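Local coordinates for trehalose-6-phosphate phosphatase (Candida albicans, PDB 5DXF), which belongs by its N-terminal region to glycosyltransferase family 20 and has the GT-B architecture of two Rossmann-like domains facing each other across a cleft, at residues A[149-154]-A[241-246]; A[352-357]-A[388-393]; A[439-444]-A[455-460]. All coordinates share one frame; numbering follows the deposited sequence.

Contact 1 of 3, residues A[149-154]-A[241-246]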
loop_
_atom_site.group_PDB
_atom_site.type_symbol
_atom_site.label_atom_id
_atom_site.label_comp_id
_atom_site.label_asym_id
_atom_site.label_seq_id
_atom_site.Cartn_x
_atom_site.Cartn_y
_atom_site.Cartn_z
ATOM N N ARG A 149 3.099 -17.748 -0.462
ATOM C CA ARG A 149 2.738 -16.586 0.318
ATOM C C ARG A 149 2.986 -16.759 1.809
ATOM O O ARG A 149 2.814 -15.829 2.570
ATOM C CB ARG A 149 1.273 -16.244 0.084
ATOM C CG ARG A 149 0.990 -15.515 -1.214
ATOM C CD ARG A 149 -0.245 -14.655 -1.068
ATOM N NE ARG A 149 -0.415 -13.727 -2.175
ATOM C CZ ARG A 149 -0.283 -14.061 -3.448
ATOM N NH1 ARG A 149 0.027 -15.302 -3.772
ATOM N NH2 ARG A 149 -0.459 -13.159 -4.393
ATOM N N LYS A 150 3.357 -17.954 2.234
ATOM C CA LYS A 150 3.346 -18.287 3.658
ATOM C C LYS A 150 4.494 -17.691 4.468
ATOM O O LYS A 150 4.249 -17.138 5.532
ATOM C CB LYS A 150 3.313 -19.804 3.850
ATOM C CG LYS A 150 1.949 -20.407 3.552
ATOM C CD LYS A 150 1.606 -21.562 4.475
ATOM C CE LYS A 150 0.375 -22.302 3.973
ATOM N NZ LYS A 150 -0.712 -21.365 3.571
ATOM N N TYR A 151 5.729 -17.800 4.013
ATOM C CA TYR A 151 6.793 -17.149 4.759
ATOM C C TYR A 151 6.650 -15.636 4.758
ATOM O O TYR A 151 6.874 -14.976 5.760
ATOM C CB TYR A 151 8.177 -17.536 4.259
ATOM C CG TYR A 151 9.246 -16.972 5.146
ATOM C CD1 TYR A 151 9.515 -17.537 6.371
ATOM C CD2 TYR A 151 9.946 -15.844 4.783
ATOM C CE1 TYR A 151 10.475 -17.013 7.201
ATOM C CE2 TYR A 151 10.909 -15.309 5.610
ATOM C CZ TYR A 151 11.168 -15.904 6.818
ATOM O OH TYR A 151 12.125 -15.388 7.644
ATOM N N ALA A 152 6.296 -15.090 3.607
ATOM C CA ALA A 152 6.128 -13.664 3.463
ATOM C C ALA A 152 4.996 -13.140 4.310
ATOM O O ALA A 152 5.110 -12.086 4.906
ATOM C CB ALA A 152 5.897 -13.315 2.012
ATOM N N GLU A 153 3.884 -13.860 4.335
ATOM C CA GLU A 153 2.722 -13.411 5.083
ATOM C C GLU A 153 2.634 -13.815 6.545
ATOM O O GLU A 153 2.095 -13.085 7.351
ATOM C CB GLU A 153 1.454 -13.789 4.345
ATOM C CG GLU A 153 1.453 -13.331 2.901
ATOM C CD GLU A 153 1.460 -11.827 2.745
ATOM O OE1 GLU A 153 1.045 -11.119 3.669
ATOM O OE2 GLU A 153 1.882 -11.356 1.681
ATOM N N ASN A 154 3.159 -14.980 6.886
ATOM C CA ASN A 154 3.067 -15.479 8.257
ATOM C C ASN A 154 4.246 -15.067 9.133
ATOM O O ASN A 154 4.122 -15.012 10.355
ATOM C CB ASN A 154 2.938 -17.004 8.274
ATOM C CG ASN A 154 1.663 -17.488 7.617
ATOM O OD1 ASN A 154 0.681 -16.752 7.521
ATOM N ND2 ASN A 154 1.669 -18.737 7.164
ATOM N N LEU A 241 13.788 -12.765 13.716
ATOM C CA LEU A 241 13.887 -13.607 12.555
ATOM C C LEU A 241 15.119 -14.485 12.603
ATOM O O LEU A 241 16.217 -14.032 12.839
ATOM C CB LEU A 241 13.892 -12.757 11.296
ATOM C CG LEU A 241 12.652 -11.911 11.036
ATOM C CD1 LEU A 241 12.902 -10.964 9.879
ATOM C CD2 LEU A 241 11.475 -12.805 10.729
ATOM N N SER A 242 14.901 -15.757 12.346
ATOM C CA SER A 242 15.945 -16.747 12.293
ATOM C C SER A 242 16.918 -16.484 11.158
ATOM O O SER A 242 18.113 -16.721 11.284
ATOM C CB SER A 242 15.314 -18.120 12.175
ATOM O OG SER A 242 14.079 -18.116 12.860
ATOM N N LYS A 243 16.386 -16.013 10.042
ATOM C CA LYS A 243 17.169 -15.755 8.850
ATOM C C LYS A 243 17.594 -14.301 8.728
ATOM O O LYS A 243 18.060 -13.871 7.690
ATOM C CB LYS A 243 16.395 -16.196 7.620
ATOM C CG LYS A 243 15.909 -17.628 7.697
ATOM C CD LYS A 243 17.042 -18.607 7.471
ATOM C CE LYS A 243 16.609 -20.011 7.819
ATOM N NZ LYS A 243 17.782 -20.902 7.982
ATOM N N ARG A 244 17.405 -13.549 9.795
ATOM C CA ARG A 244 17.620 -12.099 9.807
ATOM C C ARG A 244 18.848 -11.640 9.010
ATOM O O ARG A 244 18.776 -10.681 8.230
ATOM C CB ARG A 244 17.738 -11.611 11.252
ATOM C CG ARG A 244 18.806 -12.346 12.060
ATOM C CD ARG A 244 18.719 -12.062 13.550
ATOM N NE ARG A 244 19.699 -12.845 14.302
ATOM C CZ ARG A 244 19.746 -12.927 15.630
ATOM N NH1 ARG A 244 18.866 -12.273 16.374
ATOM N NH2 ARG A 244 20.679 -13.667 16.214
ATOM N N SER A 245 19.976 -12.297 9.216
ATOM C CA SER A 245 21.178 -11.936 8.491
ATOM C C SER A 245 21.029 -12.153 6.998
ATOM O O SER A 245 21.443 -11.314 6.206
ATOM C CB SER A 245 22.384 -12.692 9.029
ATOM O OG SER A 245 22.100 -14.064 9.179
ATOM N N GLN A 246 20.451 -13.271 6.591
ATOM C CA GLN A 246 20.257 -13.475 5.163
ATOM C C GLN A 246 19.314 -12.440 4.544
ATOM O O GLN A 246 19.551 -11.992 3.440
ATOM C CB GLN A 246 19.862 -14.908 4.806
ATOM C CG GLN A 246 19.301 -15.729 5.943
ATOM C CD GLN A 246 20.297 -15.956 7.040
ATOM O OE1 GLN A 246 20.713 -15.016 7.700
ATOM N NE2 GLN A 246 20.679 -17.206 7.248
#
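Chi1 of Tyr151 is -174°, which places CG trans to the backbone N and drives the ring straight off helix 147-160 toward the loop that carries Leu241 and Lys243. Leu241 is turned differently: with CG beside its own N (chi1 -62°) and an extended chi2, its branched end swings back to the tyrosine although its CB does not start in that direction. The two side chains pass at a slant, and only the phenolic end of Tyr151 takes part, OH lying 4.1 Å from CD2 of Leu241. The same OH lies 4.3 Å from CB of Lys243. These are van der Waals approaches, and no hydrogen bond crosses between the segments. Beyond CB the lysine chain turns off, and its ammonium makes a cation-pi contact with Trp177. The site belongs to the N-terminal Rossmann-like domain of the GT-B fold, the half built on the mixed nine-stranded sheet, where helices 147-160, 173-194 and 244-251 come together. Residues 241-244 form a type I beta turn, closed by a weak hydrogen bond, 3.3 Å from Arg244 N to Leu241 O, and Lys243 is the N-cap residue of helix 244-251. Tyr151 is also packed within this group of helices: its ring meets Tyr180 edge-to-face, and its side chain touches Ala176 and Leu247. Leu241, likewise buried, reaches past the tyrosine to Val155, Leu156 and Val159 one to two turns further along helix 147-160.

Contact 2 of 3, residues A[352-357]-A[388-393]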
loop_
_atom_site.group_PDB
_atom_site.type_symbol
_atom_site.label_atom_id
_atom_site.label_comp_id
_atom_site.label_asym_id
_atom_site.label_seq_id
_atom_site.Cartn_x
_atom_site.Cartn_y
_atom_site.Cartn_z
ATOM N N GLY A 352 -13.854 4.326 18.149
ATOM C CA GLY A 352 -13.936 5.775 18.166
ATOM C C GLY A 352 -15.294 6.270 17.701
ATOM O O GLY A 352 -15.829 7.241 18.241
ATOM N N PHE A 353 -15.857 5.596 16.700
ATOM C CA PHE A 353 -17.164 5.964 16.165
ATOM C C PHE A 353 -18.263 5.714 17.185
ATOM O O PHE A 353 -19.176 6.528 17.344
ATOM C CB PHE A 353 -17.461 5.192 14.878
ATOM C CG PHE A 353 -18.803 5.506 14.278
ATOM C CD1 PHE A 353 -19.205 6.821 14.096
ATOM C CD2 PHE A 353 -19.655 4.489 13.882
ATOM C CE1 PHE A 353 -20.438 7.114 13.538
ATOM C CE2 PHE A 353 -20.887 4.776 13.322
ATOM C CZ PHE A 353 -21.279 6.089 13.150
ATOM N N GLU A 354 -18.174 4.579 17.870
ATOM C CA GLU A 354 -19.125 4.262 18.923
ATOM C C GLU A 354 -19.071 5.302 20.034
ATOM O O GLU A 354 -20.109 5.825 20.441
ATOM C CB GLU A 354 -18.856 2.874 19.496
ATOM C CG GLU A 354 -19.764 2.529 20.659
ATOM C CD GLU A 354 -19.527 1.135 21.183
ATOM O OE1 GLU A 354 -18.471 0.550 20.861
ATOM O OE2 GLU A 354 -20.396 0.615 21.916
ATOM N N ILE A 355 -17.867 5.591 20.523
ATOM C CA ILE A 355 -17.693 6.627 21.539
ATOM C C ILE A 355 -18.300 7.943 21.055
ATOM O O ILE A 355 -18.976 8.640 21.812
ATOM C CB ILE A 355 -16.206 6.850 21.896
ATOM C CG1 ILE A 355 -15.588 5.579 22.483
ATOM C CG2 ILE A 355 -16.065 7.989 22.893
ATOM C CD1 ILE A 355 -15.955 5.337 23.936
ATOM N N PHE A 356 -18.071 8.260 19.783
ATOM C CA PHE A 356 -18.606 9.476 19.174
ATOM C C PHE A 356 -20.124 9.523 19.229
ATOM O O PHE A 356 -20.707 10.565 19.525
ATOM C CB PHE A 356 -18.133 9.596 17.724
ATOM C CG PHE A 356 -18.905 10.599 16.908
ATOM C CD1 PHE A 356 -18.688 11.958 17.063
ATOM C CD2 PHE A 356 -19.837 10.177 15.972
ATOM C CE1 PHE A 356 -19.395 12.880 16.306
ATOM C CE2 PHE A 356 -20.545 11.093 15.214
ATOM C CZ PHE A 356 -20.323 12.445 15.380
ATOM N N LEU A 357 -20.760 8.393 18.937
ATOM C CA LEU A 357 -22.212 8.306 19.013
ATOM C C LEU A 357 -22.696 8.410 20.457
ATOM O O LEU A 357 -23.770 8.950 20.723
ATOM C CB LEU A 357 -22.703 7.005 18.379
ATOM C CG LEU A 357 -22.539 6.923 16.860
ATOM C CD1 LEU A 357 -23.104 5.619 16.325
ATOM C CD2 LEU A 357 -23.206 8.113 16.188
ATOM N N THR A 388 -16.779 -7.063 13.320
ATOM C CA THR A 388 -18.164 -7.429 13.123
ATOM C C THR A 388 -18.998 -7.306 14.398
ATOM O O THR A 388 -20.132 -6.821 14.368
ATOM C CB THR A 388 -18.239 -8.857 12.601
ATOM O OG1 THR A 388 -17.832 -8.884 11.227
ATOM C CG2 THR A 388 -19.608 -9.356 12.706
ATOM N N GLU A 389 -18.431 -7.751 15.514
ATOM C CA GLU A 389 -19.098 -7.646 16.805
ATOM C C GLU A 389 -19.372 -6.187 17.160
ATOM O O GLU A 389 -20.473 -5.838 17.596
ATOM C CB GLU A 389 -18.257 -8.319 17.896
ATOM C CG GLU A 389 -18.807 -8.159 19.309
ATOM C CD GLU A 389 -18.057 -8.995 20.333
ATOM O OE1 GLU A 389 -18.201 -8.728 21.546
ATOM O OE2 GLU A 389 -17.329 -9.925 19.924
ATOM N N ILE A 390 -18.369 -5.338 16.958
ATOM C CA ILE A 390 -18.513 -3.914 17.237
ATOM C C ILE A 390 -19.572 -3.287 16.330
ATOM O O ILE A 390 -20.394 -2.493 16.789
ATOM C CB ILE A 390 -17.175 -3.166 17.067
ATOM C CG1 ILE A 390 -16.083 -3.827 17.907
ATOM C CG2 ILE A 390 -17.325 -1.707 17.461
ATOM C CD1 ILE A 390 -14.678 -3.390 17.542
ATOM N N ILE A 391 -19.558 -3.652 15.051
ATOM C CA ILE A 391 -20.559 -3.154 14.110
ATOM C C ILE A 391 -21.965 -3.547 14.550
ATOM O O ILE A 391 -22.868 -2.708 14.597
ATOM C CB ILE A 391 -20.310 -3.672 12.679
ATOM C CG1 ILE A 391 -19.023 -3.073 12.110
ATOM C CG2 ILE A 391 -21.478 -3.317 11.775
ATOM C CD1 ILE A 391 -18.695 -3.550 10.713
ATOM N N SER A 392 -22.140 -4.822 14.881
ATOM C CA SER A 392 -23.417 -5.319 15.372
ATOM C C SER A 392 -23.860 -4.562 16.618
ATOM O O SER A 392 -25.042 -4.255 16.769
ATOM C CB SER A 392 -23.336 -6.818 15.671
ATOM O OG SER A 392 -23.194 -7.573 14.481
ATOM N N ARG A 393 -22.910 -4.252 17.498
ATOM C CA ARG A 393 -23.217 -3.533 18.733
ATOM C C ARG A 393 -23.691 -2.106 18.457
ATOM O O ARG A 393 -24.705 -1.662 19.006
ATOM C CB ARG A 393 -21.997 -3.505 19.655
ATOM C CG ARG A 393 -22.327 -3.299 21.127
ATOM C CD ARG A 393 -21.120 -2.761 21.886
ATOM N NE ARG A 393 -19.889 -3.442 21.491
ATOM C CZ ARG A 393 -18.682 -2.882 21.501
ATOM N NH1 ARG A 393 -18.534 -1.623 21.890
ATOM N NH2 ARG A 393 -17.619 -3.579 21.121
#
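Glu354 overlaps the NH1 end of the Arg393 guanidinium with its carboxylate, the two planes 45° apart and the two side chains roughly at right angles. With chi1 and chi2 both near 180° the glutamate stretches across the gap between helices 346-359 and 381-398; the arginine bends at chi3 (-43°), which folds its guanidinium back toward the glutamate. NH1 does the work on the arginine side. It forms a salt bridge with the carboxylate and gives a weak, bent hydrogen bond to Glu354 OE2, 2.9 Å long with an N-H...O angle of 146°. Its modelled separation from OE1 is too short to be relied on. Beneath this charged pair lies an apolar layer: CG2 of Ile390 comes within 4.2 Å of Glu354 OE1, and Ile394, one turn on, touches Phe353, Glu354 and Leu357. The salt bridge lies at the solvent side, with Arg393 exposed, Glu354 partly exposed and Ile390 buried below. Deeper still, Phe353 meets Val367, Leu369 and Val406, while Ile391 rests on Val406 and His408. Two neighbouring crossover helices thus lie side by side on one face of the parallel sheet 332-339, 367-374 and 406-409, as in consecutive beta-alpha-beta units of a Rossmann-like domain.

Contact 3 of 3, residues A[439-444]-A[455-460]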
loop_
_atom_site.group_PDB
_atom_site.type_symbol
_atom_site.label_atom_id
_atom_site.label_comp_id
_atom_site.label_asym_id
_atom_site.label_seq_id
_atom_site.Cartn_x
_atom_site.Cartn_y
_atom_site.Cartn_z
ATOM N N THR A 439 -3.039 5.038 0.510
ATOM C CA THR A 439 -3.445 5.551 -0.794
ATOM C C THR A 439 -4.826 6.210 -0.745
ATOM O O THR A 439 -5.071 7.245 -1.385
ATOM C CB THR A 439 -3.454 4.412 -1.839
ATOM O OG1 THR A 439 -2.132 3.875 -1.975
ATOM C CG2 THR A 439 -3.939 4.908 -3.188
ATOM N N THR A 440 -5.714 5.602 0.034
ATOM C CA THR A 440 -7.103 6.032 0.145
ATOM C C THR A 440 -7.236 7.488 0.593
ATOM O O THR A 440 -8.113 8.206 0.117
ATOM C CB THR A 440 -7.878 5.125 1.126
ATOM O OG1 THR A 440 -7.806 3.767 0.675
ATOM C CG2 THR A 440 -9.339 5.544 1.223
ATOM N N SER A 441 -6.364 7.922 1.497
ATOM C CA SER A 441 -6.392 9.300 1.980
ATOM C C SER A 441 -6.082 10.288 0.859
ATOM O O SER A 441 -6.786 11.285 0.685
ATOM C CB SER A 441 -5.404 9.485 3.134
ATOM O OG SER A 441 -4.103 9.064 2.765
ATOM N N LEU A 442 -5.026 10.001 0.104
ATOM C CA LEU A 442 -4.625 10.830 -1.026
ATOM C C LEU A 442 -5.734 10.904 -2.078
ATOM O O LEU A 442 -6.127 11.998 -2.515
ATOM C CB LEU A 442 -3.339 10.284 -1.647
ATOM C CG LEU A 442 -2.171 10.005 -0.697
ATOM C CD1 LEU A 442 -1.037 9.298 -1.429
ATOM C CD2 LEU A 442 -1.678 11.292 -0.059
ATOM N N GLU A 443 -6.238 9.736 -2.472
ATOM C CA GLU A 443 -7.352 9.661 -3.417
ATOM C C GLU A 443 -8.560 10.466 -2.938
ATOM O O GLU A 443 -9.203 11.166 -3.723
ATOM C CB GLU A 443 -7.753 8.204 -3.654
ATOM C CG GLU A 443 -6.958 7.524 -4.756
ATOM C CD GLU A 443 -6.979 6.012 -4.654
ATOM O OE1 GLU A 443 -6.477 5.346 -5.585
ATOM O OE2 GLU A 443 -7.489 5.489 -3.641
ATOM N N PHE A 444 -8.855 10.365 -1.645
ATOM C CA PHE A 444 -9.941 11.122 -1.031
ATOM C C PHE A 444 -9.711 12.624 -1.164
ATOM O O PHE A 444 -10.630 13.374 -1.516
ATOM C CB PHE A 444 -10.087 10.741 0.444
ATOM C CG PHE A 444 -10.972 11.669 1.231
ATOM C CD1 PHE A 444 -12.351 11.523 1.206
ATOM C CD2 PHE A 444 -10.424 12.683 2.006
ATOM C CE1 PHE A 444 -13.169 12.371 1.934
ATOM C CE2 PHE A 444 -11.233 13.537 2.735
ATOM C CZ PHE A 444 -12.608 13.380 2.700
ATOM N N LEU A 455 -10.426 15.462 6.175
ATOM C CA LEU A 455 -9.726 14.201 6.336
ATOM C C LEU A 455 -9.094 14.121 7.720
ATOM O O LEU A 455 -8.352 15.017 8.128
ATOM C CB LEU A 455 -8.652 14.041 5.259
ATOM C CG LEU A 455 -7.603 12.963 5.533
ATOM C CD1 LEU A 455 -8.218 11.575 5.434
ATOM C CD2 LEU A 455 -6.417 13.106 4.592
ATOM N N ILE A 456 -9.402 13.052 8.444
ATOM C CA ILE A 456 -8.769 12.792 9.727
ATOM C C ILE A 456 -7.772 11.650 9.568
ATOM O O ILE A 456 -8.103 10.584 9.035
ATOM C CB ILE A 456 -9.796 12.450 10.817
ATOM C CG1 ILE A 456 -10.872 13.533 10.889
ATOM C CG2 ILE A 456 -9.108 12.300 12.165
ATOM C CD1 ILE A 456 -11.858 13.332 12.020
ATOM N N LEU A 457 -6.549 11.885 10.031
ATOM C CA LEU A 457 -5.436 10.991 9.758
ATOM C C LEU A 457 -4.777 10.492 11.038
ATOM O O LEU A 457 -4.509 11.266 11.960
ATOM C CB LEU A 457 -4.404 11.699 8.873
ATOM C CG LEU A 457 -3.726 10.858 7.794
ATOM C CD1 LEU A 457 -4.780 10.182 6.942
ATOM C CD2 LEU A 457 -2.817 11.722 6.931
ATOM N N SER A 458 -4.532 9.187 11.090
ATOM C CA SER A 458 -3.805 8.589 12.201
ATOM C C SER A 458 -2.370 9.082 12.143
ATOM O O SER A 458 -1.799 9.210 11.061
ATOM C CB SER A 458 -3.859 7.060 12.139
ATOM O OG SER A 458 -2.970 6.472 13.073
ATOM N N GLU A 459 -1.787 9.379 13.298
ATOM C CA GLU A 459 -0.419 9.879 13.331
ATOM C C GLU A 459 0.579 8.752 13.083
ATOM O O GLU A 459 1.766 8.997 12.859
ATOM C CB GLU A 459 -0.128 10.559 14.667
ATOM C CG GLU A 459 -0.223 9.634 15.866
ATOM C CD GLU A 459 -0.051 10.371 17.175
ATOM O OE1 GLU A 459 -0.523 11.523 17.275
ATOM O OE2 GLU A 459 0.561 9.804 18.105
ATOM N N PHE A 460 0.090 7.517 13.119
ATOM C CA PHE A 460 0.949 6.353 12.955
ATOM C C PHE A 460 1.018 5.876 11.509
ATOM O O PHE A 460 1.855 5.041 11.170
ATOM C CB PHE A 460 0.472 5.210 13.852
ATOM C CG PHE A 460 0.512 5.534 15.316
ATOM C CD1 PHE A 460 1.719 5.593 15.992
ATOM C CD2 PHE A 460 -0.656 5.772 16.017
ATOM C CE1 PHE A 460 1.760 5.889 17.339
ATOM C CE2 PHE A 460 -0.621 6.068 17.364
ATOM C CZ PHE A 460 0.587 6.127 18.025
#
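Leu455 enters the contact at its CB, which lies 3.6 Å from CE2 and 3.9 Å from CD2 of Phe444. CG leads on, trans to the backbone N (chi1 164°), and the side chain divides over the neighbouring turn of the helix: CD2 reaches Ser441 CB at 4.0 Å, and CD1 approaches the same carbon at 4.2 Å. Leu455 and Phe444 lie alongside one another but point opposite ways, so the ring meets the root of the leucine and its methyls meet the serine. From two residues further along the strand, CD1 of Leu457 closes on Ser441 CB at 3.9 Å, so that methyls of two leucines converge on the serine CB from the strand side. Helix 439-444 and strand 455-458 run nearly antiparallel, at 160°, with their axes 9.9 Å apart. They are the helix and second strand of the beta-alpha-beta unit that starts with strand 428-430, and strand 455-458 is the middle one of its small parallel sheet. Ile456 points away from helix 439-447 and packs against helix 478-489. All four touching residues are buried, and what meets across the contact is carbon. The one polar tip among them, Ser441 OG, is hydrogen-bonded to Asn438 O on the helix side, so helix and strand are joined here by apolar contact without a directional bond.

Contact 1 lies in the N-terminal domain, contacts 2 and 3 in the C-terminal one, and none touches another. Contacts 1 and 3 sit on opposite sides of the chain's centre, about 30 Å apart between centres; the centres of contacts 1 and 2 are about 36 Å apart. Contacts 2 and 3 are closer, with centres about 21 Å and nearest atoms about 9 Å apart. Helix 478-489 joins them, since Ile485 touches both Phe356 and Ile456. Two other residues make contacts between the domains: Arg149 meets Tyr377, and Thr439 meets Ser66 and Ala67. In GT-B proteins the active site generally lies in the cleft between the domains.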